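Local coordinates for protein type III secretion system effector HopBA1 (Pseudomonas syringae pv. aptata, PDB 5T09) that acts as a virulence factor that is recognised by the Arabidopsis resistance protein RBA1, enhances RBA1 self-association and thereby triggers plant cell death, at residues N24-V29 and R206-V210; E55-I61 and S212-T216; G76-V82 and A182-W188. The contacts are given in a common frame with arbitrary orientation. Residues are numbered along the deposited sequence.

Contact 1. Residues N24-V29 and R206-V210; sequences NPSINV and RPGLV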
loop_
_atom_site.group_PDB
_atom_site.type_symbol
_atom_site.label_atom_id
_atom_site.label_comp_id
_atom_site.label_asym_id
_atom_site.label_seq_id
_atom_site.Cartn_x
_atom_site.Cartn_y
_atom_site.Cartn_z
ATOM N N ASN A 24 1.333 -13.451 -15.012
ATOM C CA ASN A 24 1.731 -14.522 -14.111
ATOM C C ASN A 24 0.496 -15.240 -13.561
ATOM O O ASN A 24 -0.360 -14.593 -12.943
ATOM C CB ASN A 24 2.563 -13.950 -12.965
ATOM C CG ASN A 24 3.084 -15.022 -12.023
ATOM O OD1 ASN A 24 2.408 -16.013 -11.750
ATOM N ND2 ASN A 24 4.298 -14.823 -11.518
ATOM N N PRO A 25 0.372 -16.559 -13.754
ATOM C CA PRO A 25 -0.829 -17.263 -13.268
ATOM C C PRO A 25 -1.058 -17.160 -11.766
ATOM O O PRO A 25 -2.155 -17.509 -11.307
ATOM C CB PRO A 25 -0.582 -18.717 -13.691
ATOM C CG PRO A 25 0.337 -18.617 -14.853
ATOM C CD PRO A 25 1.224 -17.440 -14.572
ATOM N N SER A 26 -0.074 -16.715 -10.983
ATOM C CA SER A 26 -0.312 -16.479 -9.563
ATOM C C SER A 26 -1.086 -15.190 -9.321
ATOM O O SER A 26 -1.685 -15.028 -8.251
ATOM C CB SER A 26 1.015 -16.439 -8.802
ATOM O OG SER A 26 1.795 -15.321 -9.187
ATOM N N ILE A 27 -1.084 -14.275 -10.287
ATOM C CA ILE A 27 -1.884 -13.059 -10.222
ATOM C C ILE A 27 -3.250 -13.401 -10.811
ATOM O O ILE A 27 -3.403 -13.530 -12.028
ATOM C CB ILE A 27 -1.215 -11.903 -10.966
ATOM C CG1 ILE A 27 0.191 -11.654 -10.411
ATOM C CG2 ILE A 27 -2.053 -10.632 -10.837
ATOM C CD1 ILE A 27 1.044 -10.760 -11.279
ATOM N N ASN A 28 -4.241 -13.567 -9.941
ATOM C CA ASN A 28 -5.609 -13.854 -10.355
ATOM C C ASN A 28 -6.385 -12.543 -10.398
ATOM O O ASN A 28 -6.566 -11.892 -9.365
ATOM C CB ASN A 28 -6.274 -14.847 -9.402
ATOM C CG ASN A 28 -5.629 -16.221 -9.445
ATOM O OD1 ASN A 28 -6.028 -17.081 -10.231
ATOM N ND2 ASN A 28 -4.628 -16.433 -8.599
ATOM N N VAL A 29 -6.834 -12.159 -11.588
ATOM C CA VAL A 29 -7.515 -10.888 -11.802
ATOM C C VAL A 29 -8.994 -11.198 -12.004
ATOM O O VAL A 29 -9.411 -11.623 -13.087
ATOM C CB VAL A 29 -6.931 -10.119 -12.993
ATOM C CG1 VAL A 29 -7.618 -8.767 -13.141
ATOM C CG2 VAL A 29 -5.428 -9.938 -12.823
ATOM N N ARG A 206 8.077 -9.135 -5.702
ATOM C CA ARG A 206 7.410 -10.397 -5.974
ATOM C C ARG A 206 6.128 -10.169 -6.777
ATOM O O ARG A 206 5.452 -9.150 -6.605
ATOM C CB ARG A 206 7.066 -11.111 -4.674
ATOM C CG ARG A 206 8.258 -11.480 -3.819
ATOM C CD ARG A 206 7.811 -11.732 -2.392
ATOM N NE ARG A 206 7.318 -10.506 -1.772
ATOM C CZ ARG A 206 6.640 -10.460 -0.631
ATOM N NH1 ARG A 206 6.364 -11.575 0.032
ATOM N NH2 ARG A 206 6.240 -9.293 -0.152
ATOM N N PRO A 207 5.757 -11.113 -7.641
ATOM C CA PRO A 207 4.500 -10.964 -8.388
ATOM C C PRO A 207 3.310 -10.836 -7.448
ATOM O O PRO A 207 3.223 -11.518 -6.426
ATOM C CB PRO A 207 4.421 -12.249 -9.222
ATOM C CG PRO A 207 5.812 -12.773 -9.267
ATOM C CD PRO A 207 6.447 -12.370 -7.977
ATOM N N GLY A 208 2.392 -9.947 -7.804
ATOM C CA GLY A 208 1.186 -9.765 -7.018
ATOM C C GLY A 208 0.177 -8.939 -7.781
ATOM O O GLY A 208 0.493 -8.298 -8.787
ATOM N N LEU A 209 -1.053 -8.966 -7.280
ATOM C CA LEU A 209 -2.133 -8.162 -7.837
ATOM C C LEU A 209 -1.942 -6.712 -7.406
ATOM O O LEU A 209 -1.873 -6.422 -6.209
ATOM C CB LEU A 209 -3.479 -8.714 -7.364
ATOM C CG LEU A 209 -4.796 -8.201 -7.964
ATOM C CD1 LEU A 209 -5.202 -6.852 -7.389
ATOM C CD2 LEU A 209 -4.704 -8.132 -9.475
ATOM N N VAL A 210 -1.848 -5.804 -8.376
ATOM C CA VAL A 210 -1.626 -4.387 -8.111
ATOM C C VAL A 210 -2.939 -3.643 -8.303
ATOM O O VAL A 210 -3.609 -3.804 -9.331
ATOM C CB VAL A 210 -0.532 -3.808 -9.025
ATOM C CG1 VAL A 210 -0.335 -2.323 -8.743
ATOM C CG2 VAL A 210 0.775 -4.563 -8.830
#
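An N-terminal type I beta turn, begun by an Asx turn, packs here on the chain leading into strand 209-214, beside the potassium site formed by Asp200, Pro202 and Met205. Asn24 OD1 takes Ser26 N at 2.7 Å, the bond that defines the Asx turn, and Ser26 OG also donates to it at 2.7 Å. Ile27 N closes the beta turn on Asn24 O at 2.8 Å. No hydrogen bond joins the two segments, so they meet by packing. Asn24 ND2 lies 3.4 Å from Pro207 CG, and Ile27 CD1 sits 4.2 Å from Pro207 CB and 3.5 Å from Gly208 O. Ile27 CG2 lies 3.9 Å from Leu209 CD2, so Ile27 bridges Pro207 and Leu209; Val29 CG2 is likewise 3.9 Å from Leu209 CD2. Asn24 ND2 also makes a weak hydrogen bond to Asp200, which ties the turn to the potassium site; the Pro207 side chain is about 5 Å from the ion. Around the contact, Val29 and Leu209 both touch Ile232 of strand 232-235, the backbone of Leu209 bonds to Leu49 and Tyr51 of strand 49-54, and Arg206 reaches Asp170 on helix 166-179 in a salt bridge.

Contact 2. Residues E55-I61 and S212-T216; sequences EHGKLFI and SFDLT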
loop_
_atom_site.group_PDB
_atom_site.type_symbol
_atom_site.label_atom_id
_atom_site.label_comp_id
_atom_site.label_asym_id
_atom_site.label_seq_id
_atom_site.Cartn_x
_atom_site.Cartn_y
_atom_site.Cartn_z
ATOM N N GLU A 55 -1.829 7.006 -3.331
ATOM C CA GLU A 55 -1.717 8.390 -3.778
ATOM C C GLU A 55 -1.640 9.216 -2.502
ATOM O O GLU A 55 -2.649 9.403 -1.813
ATOM C CB GLU A 55 -2.896 8.799 -4.650
ATOM C CG GLU A 55 -3.107 7.912 -5.864
ATOM C CD GLU A 55 -4.184 8.443 -6.788
ATOM O OE1 GLU A 55 -4.350 9.682 -6.862
ATOM O OE2 GLU A 55 -4.869 7.621 -7.434
ATOM N N HIS A 56 -0.440 9.683 -2.172
ATOM C CA HIS A 56 -0.227 10.340 -0.890
ATOM C C HIS A 56 -1.139 11.555 -0.770
ATOM O O HIS A 56 -1.205 12.389 -1.675
ATOM C CB HIS A 56 1.237 10.761 -0.741
ATOM C CG HIS A 56 2.218 9.646 -0.930
ATOM N ND1 HIS A 56 1.973 8.355 -0.515
ATOM C CD2 HIS A 56 3.449 9.632 -1.496
ATOM C CE1 HIS A 56 3.013 7.594 -0.812
ATOM N NE2 HIS A 56 3.921 8.345 -1.407
ATOM N N GLY A 57 -1.853 11.643 0.346
ATOM C CA GLY A 57 -2.714 12.770 0.628
ATOM C C GLY A 57 -4.184 12.530 0.354
ATOM O O GLY A 57 -5.016 13.338 0.783
ATOM N N LYS A 58 -4.530 11.446 -0.334
ATOM C CA LYS A 58 -5.910 11.184 -0.720
ATOM C C LYS A 58 -6.591 10.371 0.375
ATOM O O LYS A 58 -6.178 9.243 0.665
ATOM C CB LYS A 58 -5.963 10.454 -2.062
ATOM C CG LYS A 58 -5.374 11.247 -3.225
ATOM C CD LYS A 58 -6.109 12.561 -3.456
ATOM C CE LYS A 58 -5.570 13.277 -4.682
ATOM N NZ LYS A 58 -6.263 14.565 -4.932
ATOM N N LEU A 59 -7.639 10.946 0.968
ATOM C CA LEU A 59 -8.288 10.345 2.131
ATOM C C LEU A 59 -8.970 9.022 1.794
ATOM O O LEU A 59 -9.075 8.144 2.657
ATOM C CB LEU A 59 -9.311 11.324 2.708
ATOM C CG LEU A 59 -8.752 12.675 3.168
ATOM C CD1 LEU A 59 -9.864 13.695 3.339
ATOM C CD2 LEU A 59 -7.980 12.517 4.462
ATOM N N PHE A 60 -9.445 8.860 0.557
ATOM C CA PHE A 60 -10.252 7.690 0.223
ATOM C C PHE A 60 -9.506 6.389 0.495
ATOM O O PHE A 60 -10.105 5.408 0.950
ATOM C CB PHE A 60 -10.685 7.750 -1.242
ATOM C CG PHE A 60 -11.364 6.501 -1.723
ATOM C CD1 PHE A 60 -12.731 6.334 -1.562
ATOM C CD2 PHE A 60 -10.637 5.491 -2.333
ATOM C CE1 PHE A 60 -13.359 5.188 -1.999
ATOM C CE2 PHE A 60 -11.262 4.342 -2.774
ATOM C CZ PHE A 60 -12.623 4.189 -2.606
ATOM N N ILE A 61 -8.206 6.355 0.215
ATOM C CA ILE A 61 -7.443 5.109 0.225
ATOM C C ILE A 61 -7.272 4.609 1.656
ATOM O O ILE A 61 -7.623 3.455 1.941
ATOM C CB ILE A 61 -6.099 5.294 -0.499
ATOM C CG1 ILE A 61 -6.363 5.558 -1.986
ATOM C CG2 ILE A 61 -5.213 4.063 -0.338
ATOM C CD1 ILE A 61 -5.164 6.015 -2.780
ATOM N N SER A 212 -4.874 0.129 -8.392
ATOM C CA SER A 212 -4.769 1.567 -8.577
ATOM C C SER A 212 -6.124 2.191 -8.284
ATOM O O SER A 212 -7.125 1.494 -8.103
ATOM C CB SER A 212 -4.319 1.917 -10.001
ATOM O OG SER A 212 -5.299 1.532 -10.946
ATOM N N PHE A 213 -6.160 3.521 -8.246
ATOM C CA PHE A 213 -7.371 4.237 -7.869
ATOM C C PHE A 213 -7.719 5.299 -8.899
ATOM O O PHE A 213 -6.852 6.062 -9.337
ATOM C CB PHE A 213 -7.215 4.866 -6.487
ATOM C CG PHE A 213 -7.124 3.854 -5.394
ATOM C CD1 PHE A 213 -8.271 3.333 -4.821
ATOM C CD2 PHE A 213 -5.896 3.399 -4.957
ATOM C CE1 PHE A 213 -8.193 2.387 -3.821
ATOM C CE2 PHE A 213 -5.810 2.455 -3.959
ATOM C CZ PHE A 213 -6.960 1.946 -3.390
ATOM N N ASP A 214 -8.992 5.332 -9.275
ATOM C CA ASP A 214 -9.568 6.370 -10.122
ATOM C C ASP A 214 -10.439 7.240 -9.220
ATOM O O ASP A 214 -11.557 6.859 -8.865
ATOM C CB ASP A 214 -10.372 5.752 -11.262
ATOM C CG ASP A 214 -11.213 6.769 -12.009
ATOM O OD1 ASP A 214 -10.960 7.984 -11.863
ATOM O OD2 ASP A 214 -12.128 6.348 -12.745
ATOM N N LEU A 215 -9.917 8.407 -8.843
ATOM C CA LEU A 215 -10.621 9.323 -7.956
ATOM C C LEU A 215 -11.343 10.431 -8.716
ATOM O O LEU A 215 -11.620 11.487 -8.141
ATOM C CB LEU A 215 -9.643 9.928 -6.947
ATOM C CG LEU A 215 -8.802 8.925 -6.151
ATOM C CD1 LEU A 215 -7.866 9.646 -5.194
ATOM C CD2 LEU A 215 -9.681 7.942 -5.393
ATOM N N THR A 216 -11.657 10.211 -9.991
ATOM C CA THR A 216 -12.368 11.212 -10.775
ATOM C C THR A 216 -13.865 11.215 -10.509
ATOM O O THR A 216 -14.549 12.157 -10.925
ATOM C CB THR A 216 -12.131 10.991 -12.273
ATOM O OG1 THR A 216 -12.728 9.754 -12.684
ATOM C CG2 THR A 216 -10.641 10.967 -12.592
#
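This is a largely apolar surface contact at the C-terminal ends of the parallel strands, where the turn following strand 49-54 and the N-terminal part of helix 60-74 meet the end of strand 209-214. Phe213 is at its centre. Ile61 CG1 lies over one face of the Phe213 ring, 3.6 Å from the centroid, in a CH-pi contact, and Ile61 CD1 is 3.5 Å from Phe213 CD2. The Phe60 ring approaches obliquely, its CE2 3.8 Å from Phe213 CD1. Leu215 extends the patch: its CD2 is 4.0 Å from Phe60 CD2, and its CD1 is 3.6 Å from Lys58 CG, while the charged end of Lys58 pairs with Asp238. The type II turn from Glu55 to Lys58, closed by Lys58 N to Glu55 O at 3.1 Å, with Gly57 at positive phi, leads to the helix. Phe60 and Phe213 also touch Ile234 of strand 232-235. Such packing of a strand-to-helix connection against a strand end is characteristic of alpha/beta folds with a parallel core, here the EreA/ChaN-like one.

Contact 3. Residues G76-V82 and A182-W188; sequences GVDHLAV and ANKSIVW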
loop_
_atom_site.group_PDB
_atom_site.type_symbol
_atom_site.label_atom_id
_atom_site.label_comp_id
_atom_site.label_asym_id
_atom_site.label_seq_id
_atom_site.Cartn_x
_atom_site.Cartn_y
_atom_site.Cartn_z
ATOM N N GLY A 76 -7.974 -13.971 4.888
ATOM C CA GLY A 76 -6.666 -14.594 4.957
ATOM C C GLY A 76 -5.504 -13.626 4.991
ATOM O O GLY A 76 -4.351 -14.074 4.967
ATOM N N VAL A 77 -5.759 -12.320 5.045
ATOM C CA VAL A 77 -4.690 -11.326 5.097
ATOM C C VAL A 77 -4.185 -11.255 6.534
ATOM O O VAL A 77 -4.901 -10.809 7.432
ATOM C CB VAL A 77 -5.172 -9.954 4.610
ATOM C CG1 VAL A 77 -4.047 -8.922 4.701
ATOM C CG2 VAL A 77 -5.697 -10.052 3.184
ATOM N N ASP A 78 -2.947 -11.699 6.752
ATOM C CA ASP A 78 -2.330 -11.665 8.070
ATOM C C ASP A 78 -1.232 -10.618 8.196
ATOM O O ASP A 78 -0.708 -10.425 9.299
ATOM C CB ASP A 78 -1.744 -13.043 8.410
ATOM C CG ASP A 78 -2.790 -14.140 8.404
ATOM O OD1 ASP A 78 -3.906 -13.902 8.908
ATOM O OD2 ASP A 78 -2.497 -15.240 7.891
ATOM N N HIS A 79 -0.881 -9.931 7.112
ATOM C CA HIS A 79 0.278 -9.052 7.109
ATOM C C HIS A 79 0.003 -7.848 6.223
ATOM O O HIS A 79 -0.470 -8.002 5.092
ATOM C CB HIS A 79 1.519 -9.799 6.609
ATOM C CG HIS A 79 2.764 -8.970 6.616
ATOM N ND1 HIS A 79 3.659 -8.968 5.569
ATOM C CD2 HIS A 79 3.267 -8.124 7.545
ATOM C CE1 HIS A 79 4.659 -8.151 5.849
ATOM N NE2 HIS A 79 4.445 -7.625 7.042
ATOM N N LEU A 80 0.304 -6.659 6.743
ATOM C CA LEU A 80 0.198 -5.410 5.997
ATOM C C LEU A 80 1.529 -4.680 6.110
ATOM O O LEU A 80 1.897 -4.210 7.191
ATOM C CB LEU A 80 -0.950 -4.548 6.524
ATOM C CG LEU A 80 -1.066 -3.139 5.944
ATOM C CD1 LEU A 80 -1.363 -3.178 4.453
ATOM C CD2 LEU A 80 -2.135 -2.362 6.695
ATOM N N ALA A 81 2.247 -4.583 4.996
ATOM C CA ALA A 81 3.569 -3.971 4.949
ATOM C C ALA A 81 3.448 -2.619 4.259
ATOM O O ALA A 81 2.955 -2.538 3.128
ATOM C CB ALA A 81 4.547 -4.884 4.214
ATOM N N VAL A 82 3.886 -1.555 4.937
ATOM C CA VAL A 82 3.565 -0.193 4.520
ATOM C C VAL A 82 4.835 0.627 4.338
ATOM O O VAL A 82 5.801 0.489 5.100
ATOM C CB VAL A 82 2.618 0.495 5.524
ATOM C CG1 VAL A 82 1.384 -0.366 5.743
ATOM C CG2 VAL A 82 3.329 0.785 6.847
ATOM N N ALA A 182 2.599 -15.603 7.494
ATOM C CA ALA A 182 1.407 -15.002 6.917
ATOM C C ALA A 182 0.875 -15.850 5.767
ATOM O O ALA A 182 1.634 -16.286 4.894
ATOM C CB ALA A 182 1.709 -13.587 6.427
ATOM N N ASN A 183 -0.433 -16.091 5.775
ATOM C CA ASN A 183 -1.083 -16.672 4.607
ATOM C C ASN A 183 -1.009 -15.710 3.426
ATOM O O ASN A 183 -0.372 -16.001 2.406
ATOM C CB ASN A 183 -2.537 -17.016 4.940
ATOM C CG ASN A 183 -3.125 -18.041 3.996
ATOM O OD1 ASN A 183 -2.481 -19.039 3.666
ATOM N ND2 ASN A 183 -4.356 -17.803 3.553
ATOM N N LYS A 184 -1.639 -14.547 3.559
ATOM C CA LYS A 184 -1.638 -13.523 2.527
ATOM C C LYS A 184 -1.131 -12.211 3.107
ATOM O O LYS A 184 -1.283 -11.945 4.304
ATOM C CB LYS A 184 -3.038 -13.328 1.949
ATOM C CG LYS A 184 -3.663 -14.609 1.445
ATOM C CD LYS A 184 -5.068 -14.377 0.947
ATOM C CE LYS A 184 -5.635 -15.629 0.313
ATOM N NZ LYS A 184 -7.021 -15.405 -0.157
ATOM N N SER A 185 -0.528 -11.394 2.245
ATOM C CA SER A 185 0.022 -10.107 2.640
ATOM C C SER A 185 -0.424 -9.029 1.663
ATOM O O SER A 185 -0.710 -9.304 0.494
ATOM C CB SER A 185 1.556 -10.146 2.693
ATOM O OG SER A 185 2.075 -8.917 3.158
ATOM N N ILE A 186 -0.493 -7.799 2.165
ATOM C CA ILE A 186 -0.719 -6.617 1.344
ATOM C C ILE A 186 0.468 -5.689 1.534
ATOM O O ILE A 186 0.914 -5.466 2.667
ATOM C CB ILE A 186 -2.035 -5.905 1.710
ATOM C CG1 ILE A 186 -3.227 -6.793 1.357
ATOM C CG2 ILE A 186 -2.138 -4.553 0.993
ATOM C CD1 ILE A 186 -4.549 -6.298 1.900
ATOM N N VAL A 187 0.981 -5.158 0.428
ATOM C CA VAL A 187 2.024 -4.140 0.439
ATOM C C VAL A 187 1.392 -2.826 0.005
ATOM O O VAL A 187 0.796 -2.743 -1.075
ATOM C CB VAL A 187 3.199 -4.525 -0.477
ATOM C CG1 VAL A 187 4.147 -3.348 -0.681
ATOM C CG2 VAL A 187 3.943 -5.711 0.106
ATOM N N TRP A 188 1.531 -1.804 0.846
ATOM C CA TRP A 188 0.885 -0.510 0.651
ATOM C C TRP A 188 1.981 0.541 0.536
ATOM O O TRP A 188 2.712 0.792 1.501
ATOM C CB TRP A 188 -0.067 -0.216 1.810
ATOM C CG TRP A 188 -0.794 1.091 1.735
ATOM C CD1 TRP A 188 -0.940 1.900 0.647
ATOM C CD2 TRP A 188 -1.484 1.734 2.810
ATOM N NE1 TRP A 188 -1.684 3.009 0.980
ATOM C CE2 TRP A 188 -2.029 2.929 2.304
ATOM C CE3 TRP A 188 -1.695 1.411 4.154
ATOM C CZ2 TRP A 188 -2.767 3.805 3.098
ATOM C CZ3 TRP A 188 -2.427 2.279 4.937
ATOM C CH2 TRP A 188 -2.951 3.464 4.410
#
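Two neighbouring strands of the parallel core pair here, 77-82 with 184-188, their directions only 16° apart and their axes 4.7 Å apart. The regular part of the ladder is strong: His79 O accepts Ile186 N at 2.9 Å, Ile186 O accepts Ala81 N at 2.8 Å, and Ala81 O accepts Trp188 N at 2.8 Å. The N-terminal end is less even, because a beta bulge at Asp78 shifts the register by one. Lys184 O there receives both Asp78 N at 3.0 Å and, weakly, His79 N at 3.5 Å, while Lys184 N reaches Gly76 O at 3.1 Å in another weak bond. Gly76 itself ends the preceding helix in a Schellman motif. Both carboxylate oxygens of Asp78 are used: OD2 accepts Asn183 N at 3.1 Å and OD1 forms a salt bridge with Lys73. His79 ND1 donates weakly to Ser185 OG at 2.9 Å, and Ser185 OG donates weakly to His79 O at 3.3 Å, which thus takes this bond besides Ile186 N. His79 NE2 bonds to Ser138 OG of strand 136-141, and the backbone of that strand (Tyr136, Ser138, Ile140) bonds to the other edge of strand 77-82. Lys184 NZ turns away to the carbonyls of Ala44 and Ser45. On one face, Val77, Leu80, Val82, Ile186 and Trp188 form an apolar layer, with helix 60-74 against Ile186 and Trp188; on the other, Ala81 and Val187 face Ala173 of helix 166-179. At the end of the ladder the Trp188 indole is fixed by NE1 to Asp54, and its CE3 lies 3.9 Å from Val82 CG1.

From the N terminus, 24-29 meets 206-210, so contact 1 closes the longest loop and brings the start of the modelled chain to the lead-in of strand 209-214. Residues 55-61 then open contact 2, closed by 212-216 farther along that same strand; contacts 1 and 2 therefore cross, about 22 Å apart between centres. Contact 3 is nested inside both: strand 77-82 follows helix 60-74 and pairs with strand 184-190, which lies between it and strand 49-54 in the sheet. Arg206 NH2 touches Val187 CG2 at 4.3 Å, joining contacts 1 and 3, and Ile61 CG2 meets Trp188 NE1 at 3.9 Å, joining contacts 2 and 3.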